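Long-range contacts in UPF0067 GAF domain-containing protein YKL069W (Saccharomyces cerevisiae, PDB 3KO6), which reduces the free R-enantiomer of methionine sulfoxide to methionine with thioredoxin, and so takes part in protection against oxidative stress: residues I64-F69 against V147-C152; T110-D115 against S131-P136; N78-G83 against I94-G99. All coordinates share one frame; numbering follows the deposited sequence.

Contact 1: residues I64-F69 against V147-C152; sequences INWAGF and VIDIDC. With SME (methionine sulfoxide), chain C.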
loop_
_atom_site.group_PDB
_atom_site.type_symbol
_atom_site.label_atom_id
_atom_site.label_comp_id
_atom_site.label_asym_id
_atom_site.label_seq_id
_atom_site.Cartn_x
_atom_site.Cartn_y
_atom_site.Cartn_z
ATOM N N ILE A 64 14.244 -6.715 2.966
ATOM C CA ILE A 64 12.839 -6.850 3.332
ATOM C C ILE A 64 11.982 -7.245 2.138
ATOM O O ILE A 64 12.342 -6.958 0.988
ATOM C CB ILE A 64 12.280 -5.564 4.005
ATOM C CG1 ILE A 64 12.338 -4.362 3.067
ATOM C CG2 ILE A 64 13.046 -5.259 5.291
ATOM C CD1 ILE A 64 11.416 -3.246 3.510
ATOM N N ASN A 65 10.871 -7.932 2.414
ATOM C CA ASN A 65 9.933 -8.363 1.360
ATOM C C ASN A 65 8.515 -7.892 1.617
ATOM O O ASN A 65 7.672 -7.966 0.723
ATOM C CB ASN A 65 9.947 -9.883 1.149
ATOM C CG ASN A 65 9.675 -10.664 2.425
ATOM O OD1 ASN A 65 10.249 -10.370 3.471
ATOM N ND2 ASN A 65 8.807 -11.672 2.341
ATOM N N TRP A 66 8.266 -7.410 2.840
ATOM C CA TRP A 66 6.974 -6.826 3.213
ATOM C C TRP A 66 7.160 -5.721 4.237
ATOM O O TRP A 66 8.014 -5.829 5.122
ATOM C CB TRP A 66 6.036 -7.878 3.804
ATOM C CG TRP A 66 4.614 -7.672 3.434
ATOM C CD1 TRP A 66 4.061 -7.930 2.230
ATOM C CD2 TRP A 66 3.557 -7.180 4.270
ATOM N NE1 TRP A 66 2.717 -7.622 2.245
ATOM C CE2 TRP A 66 2.384 -7.155 3.488
ATOM C CE3 TRP A 66 3.487 -6.745 5.600
ATOM C CZ2 TRP A 66 1.144 -6.738 3.995
ATOM C CZ3 TRP A 66 2.242 -6.313 6.104
ATOM C CH2 TRP A 66 1.096 -6.317 5.297
ATOM N N ALA A 67 6.352 -4.676 4.113
ATOM C CA ALA A 67 6.305 -3.592 5.076
ATOM C C ALA A 67 4.905 -2.965 5.022
ATOM O O ALA A 67 4.508 -2.449 3.977
ATOM C CB ALA A 67 7.372 -2.566 4.743
ATOM N N GLY A 68 4.149 -3.047 6.115
ATOM C CA GLY A 68 2.772 -2.543 6.140
ATOM C C GLY A 68 2.020 -2.757 7.449
ATOM O O GLY A 68 2.627 -2.921 8.512
ATOM N N PHE A 69 0.688 -2.772 7.369
ATOM C CA PHE A 69 -0.161 -2.771 8.563
ATOM C C PHE A 69 -1.353 -3.718 8.499
ATOM O O PHE A 69 -1.884 -4.034 7.413
ATOM C CB PHE A 69 -0.713 -1.362 8.799
ATOM C CG PHE A 69 0.342 -0.302 8.859
ATOM C CD1 PHE A 69 0.816 0.297 7.687
ATOM C CD2 PHE A 69 0.871 0.097 10.086
ATOM C CE1 PHE A 69 1.801 1.278 7.732
ATOM C CE2 PHE A 69 1.861 1.086 10.147
ATOM C CZ PHE A 69 2.318 1.679 8.973
ATOM N N VAL A 147 -1.420 -3.270 13.865
ATOM C CA VAL A 147 -0.020 -3.659 14.046
ATOM C C VAL A 147 0.824 -3.122 12.903
ATOM O O VAL A 147 0.354 -2.983 11.779
ATOM C CB VAL A 147 0.148 -5.213 14.108
ATOM C CG1 VAL A 147 -0.597 -5.811 15.302
ATOM C CG2 VAL A 147 -0.320 -5.885 12.801
ATOM N N ILE A 148 2.070 -2.808 13.196
ATOM C CA ILE A 148 3.037 -2.529 12.157
ATOM C C ILE A 148 3.833 -3.802 11.951
ATOM O O ILE A 148 4.415 -4.332 12.900
ATOM C CB ILE A 148 4.019 -1.415 12.551
ATOM C CG1 ILE A 148 3.279 -0.217 13.169
ATOM C CG2 ILE A 148 4.846 -1.016 11.336
ATOM C CD1 ILE A 148 4.217 0.901 13.707
ATOM N N ASP A 149 3.870 -4.274 10.710
ATOM C CA ASP A 149 4.505 -5.541 10.374
ATOM C C ASP A 149 5.558 -5.379 9.287
ATOM O O ASP A 149 5.335 -4.684 8.275
ATOM C CB ASP A 149 3.425 -6.499 9.898
ATOM C CG ASP A 149 3.942 -7.903 9.668
ATOM O OD1 ASP A 149 5.110 -8.180 10.018
ATOM O OD2 ASP A 149 3.174 -8.729 9.143
ATOM N N ILE A 150 6.710 -6.010 9.499
ATOM C CA ILE A 150 7.800 -6.037 8.499
ATOM C C ILE A 150 8.362 -7.456 8.375
ATOM O O ILE A 150 8.667 -8.101 9.394
ATOM C CB ILE A 150 8.987 -5.094 8.862
ATOM C CG1 ILE A 150 8.486 -3.740 9.408
ATOM C CG2 ILE A 150 9.921 -4.913 7.651
ATOM C CD1 ILE A 150 9.617 -2.734 9.737
ATOM N N ASP A 151 8.519 -7.924 7.138
ATOM C CA ASP A 151 9.132 -9.217 6.866
ATOM C C ASP A 151 10.488 -9.085 6.186
ATOM O O ASP A 151 10.686 -8.206 5.331
ATOM C CB ASP A 151 8.235 -10.026 5.938
ATOM C CG ASP A 151 6.910 -10.388 6.560
ATOM O OD1 ASP A 151 6.716 -10.219 7.776
ATOM O OD2 ASP A 151 6.052 -10.862 5.816
ATOM N N CYS A 152 11.397 -10.001 6.506
ATOM C CA CYS A 152 12.728 -9.989 5.933
ATOM C C CYS A 152 13.069 -11.337 5.326
ATOM O O CYS A 152 12.705 -12.385 5.879
ATOM C CB CYS A 152 13.745 -9.616 7.002
ATOM S SG CYS A 152 15.449 -9.494 6.434
HETATM N N SME C . 0.460 -10.876 7.720
HETATM C CA SME C . 1.843 -11.293 8.061
HETATM C CB SME C . 1.744 -12.655 8.735
HETATM C CG SME C . 2.839 -12.850 9.800
HETATM S S SME C . 2.217 -13.366 11.306
HETATM O OE SME C . 0.733 -13.264 11.392
HETATM C CE SME C . 2.722 -14.975 11.557
HETATM C C SME C . 2.749 -11.293 6.853
HETATM O O SME C . 3.864 -11.808 6.907
HETATM O OXT SME C . 2.415 -10.795 5.717
#
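Trp-66 crosses Asp-149 at about a right angle, its CZ3 4.0 Å from Asp-149 CB and its ring plane turned 54° from the carboxylate. Over the centre of the indole lies the carboxylate of the bound methionine sulfoxide, whose OXT stands 4.0 Å above the ring plane. The Asp-149 carboxylate lies beside the ligand CA, so this face of the antiparallel pair receives the amino-acid end of the substrate. With CG anti to its carbonyl carbon and beside the backbone N (chi1 -65°), Asp-151 brings its carboxylate to the ligand's carboxylate end. The other face is apolar: Phe-69 and Ile-148 run side by side, CE2 of the ring 3.6 Å from Ile-148 CG1, and the CG2 methyls of Ile-64 and Ile-150 meet at 3.9 Å. Asn-65 and Trp-66 both face Asp-151 in a classic beta bulge, where Asn-65 N donates to Asp-151 O (2.9 Å). The Asn-65 amide nitrogen ND2 bonds to Thr-129 and Asp-126. Helices 42-59 and 160-176 cover the isoleucine and phenylalanine face, while strands 79-85 and 131-138 flank the pair in the central sheet of the GAF domain.

Contact 2: residues T110-D115 against S131-P136; sequences TQIVPD and SEIVVP. With SME (methionine sulfoxide), chain C.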
loop_
_atom_site.group_PDB
_atom_site.type_symbol
_atom_site.label_atom_id
_atom_site.label_comp_id
_atom_site.label_asym_id
_atom_site.label_seq_id
_atom_site.Cartn_x
_atom_site.Cartn_y
_atom_site.Cartn_z
ATOM N N THR A 110 5.622 -5.860 21.507
ATOM C CA THR A 110 6.371 -6.098 20.279
ATOM C C THR A 110 6.891 -7.541 20.161
ATOM O O THR A 110 7.343 -8.142 21.150
ATOM C CB THR A 110 7.523 -5.074 20.165
ATOM O OG1 THR A 110 6.955 -3.779 19.950
ATOM C CG2 THR A 110 8.453 -5.394 19.021
ATOM N N GLN A 111 6.828 -8.078 18.943
ATOM C CA GLN A 111 7.324 -9.418 18.653
ATOM C C GLN A 111 8.445 -9.340 17.650
ATOM O O GLN A 111 8.262 -8.772 16.578
ATOM C CB GLN A 111 6.198 -10.302 18.087
ATOM C CG GLN A 111 4.881 -10.310 18.906
ATOM C CD GLN A 111 5.088 -10.775 20.344
ATOM O OE1 GLN A 111 5.849 -11.715 20.596
ATOM N NE2 GLN A 111 4.420 -10.121 21.284
ATOM N N ILE A 112 9.603 -9.894 17.999
ATOM C CA ILE A 112 10.743 -10.006 17.086
ATOM C C ILE A 112 11.065 -11.489 16.915
ATOM O O ILE A 112 11.377 -12.189 17.900
ATOM C CB ILE A 112 12.010 -9.290 17.607
ATOM C CG1 ILE A 112 11.738 -7.821 17.971
ATOM C CG2 ILE A 112 13.123 -9.377 16.570
ATOM C CD1 ILE A 112 12.921 -7.119 18.676
ATOM N N VAL A 113 10.988 -11.962 15.672
ATOM C CA VAL A 113 11.158 -13.381 15.351
ATOM C C VAL A 113 12.335 -13.585 14.385
ATOM O O VAL A 113 12.283 -13.119 13.246
ATOM C CB VAL A 113 9.875 -13.962 14.720
ATOM C CG1 VAL A 113 9.981 -15.471 14.587
ATOM C CG2 VAL A 113 8.637 -13.574 15.523
ATOM N N PRO A 114 13.397 -14.277 14.842
ATOM C CA PRO A 114 14.590 -14.470 14.025
ATOM C C PRO A 114 14.444 -15.553 12.955
ATOM O O PRO A 114 15.099 -15.467 11.918
ATOM C CB PRO A 114 15.669 -14.867 15.050
ATOM C CG PRO A 114 14.923 -15.482 16.166
ATOM C CD PRO A 114 13.573 -14.807 16.214
ATOM N N ASP A 115 13.617 -16.565 13.215
ATOM C CA ASP A 115 13.360 -17.645 12.254
ATOM C C ASP A 115 11.889 -18.034 12.313
ATOM O O ASP A 115 11.462 -18.693 13.258
ATOM C CB ASP A 115 14.243 -18.861 12.566
ATOM C CG ASP A 115 14.161 -19.949 11.495
ATOM O OD1 ASP A 115 13.220 -19.936 10.666
ATOM O OD2 ASP A 115 15.053 -20.818 11.477
ATOM N N SER A 131 12.521 -13.908 8.480
ATOM C CA SER A 131 12.383 -13.226 9.775
ATOM C C SER A 131 11.305 -12.145 9.746
ATOM O O SER A 131 10.871 -11.731 8.667
ATOM C CB SER A 131 13.724 -12.673 10.267
ATOM O OG SER A 131 14.239 -11.688 9.391
ATOM N N GLU A 132 10.874 -11.701 10.930
ATOM C CA GLU A 132 9.746 -10.776 11.047
ATOM C C GLU A 132 9.766 -9.956 12.328
ATOM O O GLU A 132 10.183 -10.441 13.370
ATOM C CB GLU A 132 8.429 -11.562 10.960
ATOM C CG GLU A 132 7.191 -10.696 10.772
ATOM C CD GLU A 132 5.902 -11.472 10.536
ATOM O OE1 GLU A 132 4.858 -10.805 10.362
ATOM O OE2 GLU A 132 5.918 -12.726 10.522
ATOM N N ILE A 133 9.324 -8.704 12.243
ATOM C CA ILE A 133 9.045 -7.911 13.447
ATOM C C ILE A 133 7.641 -7.333 13.351
ATOM O O ILE A 133 7.220 -6.897 12.268
ATOM C CB ILE A 133 10.059 -6.761 13.678
ATOM C CG1 ILE A 133 9.738 -6.030 14.984
ATOM C CG2 ILE A 133 10.025 -5.764 12.537
ATOM C CD1 ILE A 133 10.854 -5.044 15.448
ATOM N N VAL A 134 6.923 -7.347 14.478
ATOM C CA VAL A 134 5.589 -6.748 14.575
ATOM C C VAL A 134 5.505 -5.912 15.823
ATOM O O VAL A 134 5.898 -6.351 16.906
ATOM C CB VAL A 134 4.461 -7.804 14.601
ATOM C CG1 VAL A 134 3.107 -7.135 14.754
ATOM C CG2 VAL A 134 4.517 -8.677 13.311
ATOM N N VAL A 135 4.986 -4.698 15.655
ATOM C CA VAL A 135 4.869 -3.724 16.723
ATOM C C VAL A 135 3.421 -3.274 16.769
ATOM O O VAL A 135 2.892 -2.849 15.746
ATOM C CB VAL A 135 5.797 -2.525 16.437
ATOM C CG1 VAL A 135 5.577 -1.409 17.444
ATOM C CG2 VAL A 135 7.257 -2.981 16.407
ATOM N N PRO A 136 2.761 -3.388 17.936
ATOM C CA PRO A 136 1.344 -3.014 17.977
ATOM C C PRO A 136 1.149 -1.495 18.043
ATOM O O PRO A 136 2.052 -0.788 18.470
ATOM C CB PRO A 136 0.841 -3.701 19.254
ATOM C CG PRO A 136 2.028 -3.811 20.117
ATOM C CD PRO A 136 3.204 -4.005 19.202
HETATM N N SME C . 0.460 -10.876 7.720
HETATM C CA SME C . 1.843 -11.293 8.061
HETATM C CB SME C . 1.744 -12.655 8.735
HETATM C CG SME C . 2.839 -12.850 9.800
HETATM S S SME C . 2.217 -13.366 11.306
HETATM O OE SME C . 0.733 -13.264 11.392
HETATM C CE SME C . 2.722 -14.975 11.557
HETATM C C SME C . 2.749 -11.293 6.853
HETATM O O SME C . 3.864 -11.808 6.907
HETATM O OXT SME C . 2.415 -10.795 5.717
#
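Gln-111 to Val-113 pair with Glu-132 to Val-134 in almost exactly antiparallel fashion, the strand axes 4.8 Å apart and two reciprocal pairs of N-H...O=C bonds, Gln-111 with Val-134 and Val-113 with Glu-132, closing the ladder. Between them Ile-112 and Ile-133 form the non-hydrogen-bonded pair. Their side chains lie alongside each other and point the same way. With CG1 anti to the backbone N (chi1 -177°), the Ile-133 chain runs beside Ile-112 and takes its terminal methyl CD1 to 3.9 Å from Ile-112 CG1, while Ile-133 CG1 passes 3.5 Å from Gln-111 O. Before the strand, Thr-110 lies side by side with Val-135: its CG2 comes 3.8 Å from Val-135 CG2, and its OG1 is beside both valine methyls while hydrogen-bonding to Glu-167 of helix 160-176. At the opposite end Ser-131 CB sits 3.3 Å from Val-113 O, and Ser-131 OG bonds to Asp-154 O and Gly-157 N in the loop beyond strand 144-152. Glu-132 belongs to the other face, with Gln-111, Val-113 and Val-134. Its CG is anti to the backbone N (chi1 -168°) and the chain stays extended beyond it, so that the carboxylate lies beside CG of the bound methionine sulfoxide, with Glu-132 OE2 3.8 Å from the ligand sulfur. Glu-132 OE1 also neighbours the carboxylates of Asp-149 and Asp-151, forming an acidic cluster against the substrate. The pairing is therefore two-sided in chemistry: Ile-133 and Val-135 pack against Leu-166 of helix 160-176, while the backbone bonds fix Glu-132 in the strand and its extended chain carries the carboxylate to the ligand.

Contact 3: residues N78-G83 against I94-G99; sequences NTLILG and IQFGKG. With SME (methionine sulfoxide), chain C.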
loop_
_atom_site.group_PDB
_atom_site.type_symbol
_atom_site.label_atom_id
_atom_site.label_comp_id
_atom_site.label_asym_id
_atom_site.label_seq_id
_atom_site.Cartn_x
_atom_site.Cartn_y
_atom_site.Cartn_z
ATOM N N ASN A 78 -11.541 -8.510 18.067
ATOM C CA ASN A 78 -10.461 -9.509 18.110
ATOM C C ASN A 78 -9.978 -10.030 16.750
ATOM O O ASN A 78 -9.429 -11.135 16.665
ATOM C CB ASN A 78 -10.856 -10.685 19.019
ATOM C CG ASN A 78 -11.166 -10.247 20.438
ATOM O OD1 ASN A 78 -10.314 -9.692 21.130
ATOM N ND2 ASN A 78 -12.398 -10.493 20.878
ATOM N N THR A 79 -10.156 -9.224 15.705
ATOM C CA THR A 79 -9.720 -9.582 14.353
ATOM C C THR A 79 -8.941 -8.456 13.666
ATOM O O THR A 79 -9.375 -7.313 13.641
ATOM C CB THR A 79 -10.919 -10.051 13.493
ATOM O OG1 THR A 79 -11.315 -11.349 13.931
ATOM C CG2 THR A 79 -10.566 -10.151 12.030
ATOM N N LEU A 80 -7.777 -8.799 13.126
ATOM C CA LEU A 80 -7.003 -7.893 12.285
ATOM C C LEU A 80 -7.401 -8.040 10.818
ATOM O O LEU A 80 -7.533 -9.161 10.322
ATOM C CB LEU A 80 -5.515 -8.195 12.418
ATOM C CG LEU A 80 -4.816 -7.943 13.751
ATOM C CD1 LEU A 80 -3.404 -8.498 13.684
ATOM C CD2 LEU A 80 -4.831 -6.464 14.120
ATOM N N ILE A 81 -7.593 -6.919 10.129
ATOM C CA ILE A 81 -7.889 -6.940 8.696
ATOM C C ILE A 81 -6.770 -6.216 7.943
ATOM O O ILE A 81 -6.282 -5.183 8.402
ATOM C CB ILE A 81 -9.297 -6.353 8.398
ATOM C CG1 ILE A 81 -9.610 -6.349 6.910
ATOM C CG2 ILE A 81 -9.443 -4.957 8.930
ATOM C CD1 ILE A 81 -10.575 -7.454 6.480
ATOM N N LEU A 82 -6.357 -6.774 6.804
ATOM C CA LEU A 82 -5.236 -6.246 6.016
ATOM C C LEU A 82 -5.376 -4.764 5.694
ATOM O O LEU A 82 -6.424 -4.334 5.220
ATOM C CB LEU A 82 -5.054 -7.034 4.717
ATOM C CG LEU A 82 -3.892 -6.633 3.798
ATOM C CD1 LEU A 82 -2.546 -6.895 4.455
ATOM C CD2 LEU A 82 -3.976 -7.331 2.446
ATOM N N GLY A 83 -4.318 -3.997 5.968
ATOM C CA GLY A 83 -4.281 -2.587 5.613
ATOM C C GLY A 83 -3.216 -2.316 4.562
ATOM O O GLY A 83 -2.682 -3.246 3.963
ATOM N N ILE A 94 -6.527 -11.859 10.090
ATOM C CA ILE A 94 -5.790 -12.594 11.105
ATOM C C ILE A 94 -6.489 -12.402 12.432
ATOM O O ILE A 94 -6.712 -11.262 12.856
ATOM C CB ILE A 94 -4.316 -12.109 11.198
ATOM C CG1 ILE A 94 -3.625 -12.243 9.839
ATOM C CG2 ILE A 94 -3.566 -12.877 12.257
ATOM C CD1 ILE A 94 -2.195 -11.808 9.826
ATOM N N GLN A 95 -6.841 -13.515 13.079
ATOM C CA GLN A 95 -7.419 -13.474 14.430
ATOM C C GLN A 95 -6.380 -13.017 15.447
ATOM O O GLN A 95 -5.187 -13.282 15.288
ATOM C CB GLN A 95 -7.978 -14.848 14.854
ATOM C CG GLN A 95 -9.191 -15.343 14.055
ATOM C CD GLN A 95 -10.321 -14.317 13.992
ATOM O OE1 GLN A 95 -10.748 -13.904 12.906
ATOM N NE2 GLN A 95 -10.798 -13.884 15.164
ATOM N N PHE A 96 -6.843 -12.333 16.487
ATOM C CA PHE A 96 -5.999 -12.040 17.638
ATOM C C PHE A 96 -5.543 -13.345 18.246
ATOM O O PHE A 96 -6.329 -14.283 18.377
ATOM C CB PHE A 96 -6.763 -11.248 18.692
ATOM C CG PHE A 96 -6.797 -9.764 18.446
ATOM C CD1 PHE A 96 -6.935 -9.252 17.160
ATOM C CD2 PHE A 96 -6.732 -8.881 19.513
ATOM C CE1 PHE A 96 -7.006 -7.887 16.939
ATOM C CE2 PHE A 96 -6.792 -7.512 19.305
ATOM C CZ PHE A 96 -6.930 -7.013 18.012
ATOM N N GLY A 97 -4.269 -13.410 18.605
ATOM C CA GLY A 97 -3.727 -14.611 19.223
ATOM C C GLY A 97 -3.051 -15.526 18.226
ATOM O O GLY A 97 -2.330 -16.440 18.620
ATOM N N LYS A 98 -3.263 -15.256 16.934
ATOM C CA LYS A 98 -2.746 -16.107 15.856
ATOM C C LYS A 98 -1.554 -15.525 15.115
ATOM O O LYS A 98 -1.613 -14.403 14.604
ATOM C CB LYS A 98 -3.856 -16.454 14.849
ATOM C CG LYS A 98 -4.975 -17.337 15.405
ATOM C CD LYS A 98 -4.460 -18.680 15.919
ATOM C CE LYS A 98 -5.613 -19.617 16.335
ATOM N NZ LYS A 98 -6.467 -19.049 17.421
ATOM N N GLY A 99 -0.483 -16.315 15.035
ATOM C CA GLY A 99 0.737 -15.906 14.331
ATOM C C GLY A 99 1.407 -14.680 14.953
ATOM O O GLY A 99 0.950 -14.155 15.968
HETATM N N SME C . 0.460 -10.876 7.720
HETATM C CA SME C . 1.843 -11.293 8.061
HETATM C CB SME C . 1.744 -12.655 8.735
HETATM C CG SME C . 2.839 -12.850 9.800
HETATM S S SME C . 2.217 -13.366 11.306
HETATM O OE SME C . 0.733 -13.264 11.392
HETATM C CE SME C . 2.722 -14.975 11.557
HETATM C C SME C . 2.749 -11.293 6.853
HETATM O O SME C . 3.864 -11.808 6.907
HETATM O OXT SME C . 2.415 -10.795 5.717
#
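Phe-96, with CG anti to its own carbonyl carbon (chi1 -84°), brings a ring face over Asn-78 CA, and Gln-95, bent at chi2 (-52°), folds its amide back toward Thr-79. The ring contact is CH-pi, Asn-78 CA lying 3.8 Å from the Phe-96 centroid. The Asn-78 amide plane is turned 76° from the ring, and Leu-80 crosses the phenylalanine side chain at about a right angle, its CD2 3.8 Å from Phe-96 CE1. The backbones also bond: Phe-96 N donates to Asn-78 O at 2.9 Å, and Leu-80 and Ile-94 exchange bonds in both directions. Thr-79 OG1 gives a weak hydrogen bond to Gln-95 OE1 (2.8 Å) on the face opposite Leu-80 and Ile-94. Without the ring, as with an alanine here, Asn-78 CA and Leu-80 CD2 would probably lose their aromatic cover and a gap would open beside Ala-105 of helix 99-107. A type II turn from Gln-95 to Lys-98 then leads the chain toward that helix. Apolar packing from Leu-80 and Phe-96 thus joins the hairpin to helix 99-107, while strand 93-95 and Gly-99, just past the turn, border the bound methionine sulfoxide. They meet it through carbon, with the Ile-94 methyl CD1 and the Gly-99 CA, and the glycine has no side chain to crowd the ligand methyl CE.

How the contacts relate
All three contacts belong to one antiparallel sheet, and each meets the same methionine sulfoxide. Contact 1 is the central, wholly buried pairing; contact 2, mostly buried, includes edge strand 111-113; contact 3, partly buried and furthest from the chain centre, includes edge strand 93-95. Contact 2 joins contact 1 directly, since strands 131-138 and 144-152 are neighbours, and contact 3 joins it through strands 64-72 and 79-85. Contacts 2 and 3 do not touch, their nearest atoms being about 6 Å apart. Chemistry follows position: carboxylates and an indole gather at the ligand in contacts 1 and 2, whereas contact 3 offers it an aliphatic methyl and a glycine.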